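Local coordinates for protein NANS (YJHS), A 9-O-acetyl N-acetylneuraminic acid esterase (Escherichia coli O157:H7 EDL933, PDB 3PT5) that probably removes the 9-O-acetyl group from 9-O-acetyl-N-acetylneuraminate, a host mucosal sialic acid on which the bacterium can then grow, at residues A[30-36]-A[312-318]; A[235-239]-A[250-254]. All coordinates share one frame; numbering follows the deposited sequence.

Contact 1. Residues A[30-36]-A[312-318]; sequences SNAMAYG and HFSSAAR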
loop_
_atom_site.group_PDB
_atom_site.type_symbol
_atom_site.label_atom_id
_atom_site.label_comp_id
_atom_site.label_asym_id
_atom_site.label_seq_id
_atom_site.Cartn_x
_atom_site.Cartn_y
_atom_site.Cartn_z
ATOM N N SER A 30 -0.967 7.272 3.304
ATOM C CA SER A 30 -1.225 6.444 4.478
ATOM C C SER A 30 -2.163 5.268 4.281
ATOM O O SER A 30 -1.924 4.201 4.839
ATOM C CB SER A 30 -1.706 7.282 5.668
ATOM O OG SER A 30 -2.949 7.875 5.384
ATOM N N ASN A 31 -3.238 5.448 3.504
ATOM C CA ASN A 31 -4.231 4.363 3.416
ATOM C C ASN A 31 -3.839 3.208 2.496
ATOM O O ASN A 31 -4.492 2.174 2.488
ATOM C CB ASN A 31 -5.637 4.923 3.139
ATOM C CG ASN A 31 -6.269 5.474 4.396
ATOM O OD1 ASN A 31 -6.214 4.815 5.453
ATOM N ND2 ASN A 31 -6.832 6.693 4.325
ATOM N N ALA A 32 -2.727 3.360 1.803
ATOM C CA ALA A 32 -2.137 2.299 0.985
ATOM C C ALA A 32 -1.256 1.372 1.827
ATOM O O ALA A 32 -0.952 0.259 1.407
ATOM C CB ALA A 32 -1.307 2.881 -0.131
ATOM N N MET A 33 -0.861 1.860 3.003
ATOM C CA MET A 33 0.159 1.191 3.801
ATOM C C MET A 33 -0.318 0.909 5.217
ATOM O O MET A 33 -1.502 0.935 5.499
ATOM C CB MET A 33 1.431 2.042 3.807
ATOM C CG MET A 33 1.225 3.496 4.168
ATOM S SD MET A 33 2.792 4.375 4.341
ATOM C CE MET A 33 3.456 3.600 5.829
ATOM N N ALA A 34 0.618 0.632 6.126
ATOM C CA ALA A 34 0.255 0.135 7.419
ATOM C C ALA A 34 -0.128 1.265 8.375
ATOM O O ALA A 34 0.692 1.756 9.134
ATOM C CB ALA A 34 1.439 -0.691 7.988
ATOM N N TYR A 35 -1.388 1.683 8.312
ATOM C CA TYR A 35 -1.945 2.639 9.251
ATOM C C TYR A 35 -3.094 2.051 10.063
ATOM O O TYR A 35 -3.710 2.745 10.820
ATOM C CB TYR A 35 -2.343 3.924 8.552
ATOM C CG TYR A 35 -1.215 4.949 8.506
ATOM C CD1 TYR A 35 -0.131 4.772 7.640
ATOM C CD2 TYR A 35 -1.215 6.077 9.339
ATOM C CE1 TYR A 35 0.872 5.702 7.561
ATOM C CE2 TYR A 35 -0.195 7.016 9.269
ATOM C CZ TYR A 35 0.851 6.811 8.380
ATOM O OH TYR A 35 1.862 7.781 8.329
ATOM N N GLY A 36 -3.340 0.744 9.942
ATOM C CA GLY A 36 -4.277 0.081 10.859
ATOM C C GLY A 36 -3.713 0.016 12.264
ATOM O O GLY A 36 -2.594 -0.483 12.463
ATOM N N HIS A 312 -7.915 7.057 8.757
ATOM C CA HIS A 312 -7.327 5.822 8.248
ATOM C C HIS A 312 -8.193 4.594 8.465
ATOM O O HIS A 312 -8.907 4.474 9.489
ATOM C CB HIS A 312 -5.980 5.540 8.892
ATOM C CG HIS A 312 -5.120 6.731 8.985
ATOM N ND1 HIS A 312 -4.803 7.506 10.043
ATOM C CD2 HIS A 312 -4.425 7.226 7.903
ATOM C CE1 HIS A 312 -3.943 8.467 9.584
ATOM N NE2 HIS A 312 -3.741 8.288 8.291
ATOM N N PHE A 313 -8.109 3.670 7.500
ATOM C CA PHE A 313 -8.815 2.384 7.619
ATOM C C PHE A 313 -8.221 1.528 8.719
ATOM O O PHE A 313 -7.025 1.614 9.000
ATOM C CB PHE A 313 -8.747 1.612 6.326
ATOM C CG PHE A 313 -9.503 2.252 5.209
ATOM C CD1 PHE A 313 -10.915 2.233 5.198
ATOM C CD2 PHE A 313 -8.796 2.790 4.140
ATOM C CE1 PHE A 313 -11.610 2.813 4.129
ATOM C CE2 PHE A 313 -9.481 3.354 3.042
ATOM C CZ PHE A 313 -10.877 3.366 3.064
ATOM N N SER A 314 -9.088 0.734 9.354
ATOM C CA SER A 314 -8.691 -0.126 10.486
ATOM C C SER A 314 -7.901 -1.337 10.014
ATOM O O SER A 314 -7.925 -1.712 8.831
ATOM C CB SER A 314 -9.939 -0.617 11.252
ATOM O OG SER A 314 -10.749 -1.489 10.410
ATOM N N SER A 315 -7.227 -1.983 10.966
ATOM C CA SER A 315 -6.553 -3.243 10.663
ATOM C C SER A 315 -7.542 -4.293 10.144
ATOM O O SER A 315 -7.251 -4.998 9.181
ATOM C CB SER A 315 -5.859 -3.757 11.925
ATOM O OG SER A 315 -4.944 -2.786 12.398
ATOM N N ALA A 316 -8.706 -4.364 10.794
ATOM C CA ALA A 316 -9.784 -5.277 10.417
ATOM C C ALA A 316 -10.259 -5.017 8.987
ATOM O O ALA A 316 -10.446 -5.955 8.242
ATOM C CB ALA A 316 -10.944 -5.116 11.390
ATOM N N ALA A 317 -10.483 -3.746 8.627
ATOM C CA ALA A 317 -10.911 -3.434 7.242
ATOM C C ALA A 317 -9.870 -3.841 6.221
ATOM O O ALA A 317 -10.187 -4.268 5.110
ATOM C CB ALA A 317 -11.214 -1.959 7.087
ATOM N N ARG A 318 -8.611 -3.687 6.592
ATOM C CA ARG A 318 -7.540 -3.987 5.654
ATOM C C ARG A 318 -7.454 -5.494 5.406
ATOM O O ARG A 318 -7.353 -5.918 4.264
ATOM C CB ARG A 318 -6.235 -3.426 6.194
ATOM C CG ARG A 318 -6.281 -1.898 6.141
ATOM C CD ARG A 318 -5.073 -1.308 6.833
ATOM N NE ARG A 318 -5.266 0.107 7.197
ATOM C CZ ARG A 318 -5.025 1.136 6.409
ATOM N NH1 ARG A 318 -4.602 0.924 5.166
ATOM N NH2 ARG A 318 -5.222 2.393 6.869
#
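Ser30 and His312 meet at the edge of the imidazole, with Ser30 OG near the ring plane and 3.0 Å from His312 NE2. Tyr35 CD2 lies over one imidazole face, 3.5 Å from His312 NE2, the two ring planes inclined at 33°. With chi1 at 64°, Ser30 OG sits between its own backbone N and carbonyl carbon, directed at the histidine, while Ser30 CB rests on a face of the Tyr35 ring. In the next shell, Asn31 OD1 accepts two bonds, from Phe313 N (3.0 Å, fairly straight at 159°) and from Arg318 NH2 (3.0 Å, in the carbonyl plane); its ND2 is held by Glu192 and Ser311 O. Arg318 stretches from the start of helix 315-335 and takes Asn31 end-on, its NH1 reaching Asn31 O from above the carbonyl plane. Side-on, NE and NH2 both bond Phe313 O, so the loop carrying the histidine is tied to the same guanidinium as the loop after strand 20-28. Gln106 takes a further NH1 bond. The Gly-Gln-Ser-Asn sequence around Ser30 marks the SGNH hydrolase serine block, consistent with Ser30 as nucleophile and His312 as general base. The arginine and asparagine are then second-shell residues, whose shared bonds tie together the two loops that carry the serine and the histidine and probably hold the pair at its spacing.

Contact 2. Residues A[235-239]-A[250-254]; sequences CGDTT and YEAIY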
loop_
_atom_site.group_PDB
_atom_site.type_symbol
_atom_site.label_atom_id
_atom_site.label_comp_id
_atom_site.label_asym_id
_atom_site.label_seq_id
_atom_site.Cartn_x
_atom_site.Cartn_y
_atom_site.Cartn_z
ATOM N N CYS A 235 -6.888 1.922 -8.347
ATOM C CA CYS A 235 -6.853 3.124 -7.513
ATOM C C CYS A 235 -7.953 3.010 -6.466
ATOM O O CYS A 235 -9.145 2.943 -6.793
ATOM C CB CYS A 235 -7.045 4.364 -8.383
ATOM S SG CYS A 235 -5.768 4.545 -9.599
ATOM N N GLY A 236 -7.565 2.966 -5.200
ATOM C CA GLY A 236 -8.522 2.754 -4.131
ATOM C C GLY A 236 -9.134 4.033 -3.596
ATOM O O GLY A 236 -8.546 5.117 -3.647
ATOM N N ASP A 237 -10.320 3.870 -3.036
ATOM C CA ASP A 237 -11.051 4.957 -2.400
ATOM C C ASP A 237 -10.412 5.359 -1.048
ATOM O O ASP A 237 -9.342 4.844 -0.647
ATOM C CB ASP A 237 -12.504 4.479 -2.212
ATOM C CG ASP A 237 -13.541 5.619 -2.212
ATOM O OD1 ASP A 237 -13.160 6.812 -2.244
ATOM O OD2 ASP A 237 -14.758 5.295 -2.180
ATOM N N THR A 238 -11.047 6.291 -0.356
ATOM C CA THR A 238 -10.557 6.752 0.942
ATOM C C THR A 238 -11.677 6.599 1.983
ATOM O O THR A 238 -12.751 6.066 1.665
ATOM C CB THR A 238 -10.027 8.195 0.854
ATOM O OG1 THR A 238 -9.413 8.564 2.104
ATOM C CG2 THR A 238 -11.113 9.169 0.494
ATOM N N THR A 239 -11.405 7.007 3.230
ATOM C CA THR A 239 -12.378 6.830 4.314
ATOM C C THR A 239 -13.475 7.881 4.307
ATOM O O THR A 239 -13.348 8.928 3.661
ATOM C CB THR A 239 -11.734 6.878 5.715
ATOM O OG1 THR A 239 -11.510 8.245 6.090
ATOM C CG2 THR A 239 -10.440 6.106 5.734
ATOM N N TYR A 250 -12.935 15.911 -3.177
ATOM C CA TYR A 250 -13.062 14.477 -3.397
ATOM C C TYR A 250 -13.611 14.147 -4.799
ATOM O O TYR A 250 -13.099 13.261 -5.506
ATOM C CB TYR A 250 -13.898 13.853 -2.256
ATOM C CG TYR A 250 -14.176 12.425 -2.501
ATOM C CD1 TYR A 250 -13.230 11.449 -2.170
ATOM C CD2 TYR A 250 -15.365 12.026 -3.108
ATOM C CE1 TYR A 250 -13.475 10.106 -2.441
ATOM C CE2 TYR A 250 -15.621 10.681 -3.373
ATOM C CZ TYR A 250 -14.668 9.731 -3.045
ATOM O OH TYR A 250 -14.957 8.411 -3.310
ATOM N N GLU A 251 -14.625 14.902 -5.213
ATOM C CA GLU A 251 -15.234 14.732 -6.518
ATOM C C GLU A 251 -14.201 14.958 -7.637
ATOM O O GLU A 251 -14.164 14.203 -8.604
ATOM C CB GLU A 251 -16.404 15.715 -6.644
ATOM C CG GLU A 251 -17.050 15.740 -8.016
ATOM C CD GLU A 251 -18.518 16.177 -7.979
ATOM O OE1 GLU A 251 -18.840 17.244 -7.389
ATOM O OE2 GLU A 251 -19.348 15.433 -8.552
ATOM N N ALA A 252 -13.331 15.959 -7.478
ATOM C CA ALA A 252 -12.311 16.236 -8.492
ATOM C C ALA A 252 -11.226 15.171 -8.497
ATOM O O ALA A 252 -10.910 14.571 -9.541
ATOM C CB ALA A 252 -11.710 17.598 -8.294
ATOM N N ILE A 253 -10.686 14.896 -7.313
ATOM C CA ILE A 253 -9.537 14.011 -7.217
ATOM C C ILE A 253 -9.882 12.542 -7.421
ATOM O O ILE A 253 -9.282 11.855 -8.273
ATOM C CB ILE A 253 -8.773 14.254 -5.915
ATOM C CG1 ILE A 253 -8.201 15.676 -5.952
ATOM C CG2 ILE A 253 -7.687 13.158 -5.687
ATOM C CD1 ILE A 253 -7.395 16.138 -4.730
ATOM N N TYR A 254 -10.848 12.069 -6.642
ATOM C CA TYR A 254 -11.209 10.657 -6.706
ATOM C C TYR A 254 -12.125 10.388 -7.891
ATOM O O TYR A 254 -12.141 9.272 -8.427
ATOM C CB TYR A 254 -11.779 10.160 -5.365
ATOM C CG TYR A 254 -10.682 9.977 -4.330
ATOM C CD1 TYR A 254 -10.149 8.715 -4.071
ATOM C CD2 TYR A 254 -10.153 11.057 -3.636
ATOM C CE1 TYR A 254 -9.121 8.534 -3.155
ATOM C CE2 TYR A 254 -9.102 10.895 -2.715
ATOM C CZ TYR A 254 -8.604 9.626 -2.462
ATOM O OH TYR A 254 -7.578 9.432 -1.543
HETATM O O HOH W 1 -7.061 6.787 -0.767
#
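Thr238 lays its methyl CG2 over one face of the Tyr254 ring, offset toward the rim beside CZ, a CH-pi contact with CG2 4.2 Å from the ring centroid. The same methyl also touches Tyr250 CE1 obliquely, so one CH3 faces both rings. Because OG1 is anti to the backbone N of Thr238 (chi1 -173°), the methyl takes the position that faces the rings, and the hydroxyl bonds Glu192. Tyr250 reaches out from helix 247-253, and its OH donates to Asp237 OD1 at 2.6 Å, on the syn side and 24° out of the carboxylate plane. Ring and carboxylate are nearly coplanar, 27° apart. The contact sits where parallel strand 233-236 of the central SGNH-type alpha/beta sheet runs out into a loop, and the short helices 240-245 and 247-253 that follow bring Tyr250 and Tyr254 back against it. Asp237 OD2 makes a salt bridge with Lys243, so the carboxylate joins both helices to the strand end; Lys243 would be expected to keep it ionised. Gly236 O approaches the edge of Tyr254, 3.5 Å from CE1. Beyond the ring, a water accepts from Tyr254 OH (2.8 Å) and donates to Asp237 O (3.0 Å).

The two contacts adjoin, their centres about 15 Å apart, and contact 2 falls in sequence between the halves of contact 1. Phe313 of contact 1 packs on the backbone of 235-239, with its CZ 3.5 Å from Thr238 C. Close by, Thr239 CG2 lies 3.8 Å from His312 C. Glu192 joins them further: its OE2 bonds both Asn31 ND2 and Thr238 OG1, which are themselves 3.9 Å apart. The likely active site belongs to contact 1, where Ser30 OG lies 7.3 Å from Thr238 OG1 but 14.8 Å from Tyr250 OH. Contact 2 thus borders this centre through its threonines, while its tyrosine-aspartate bond stands farther off.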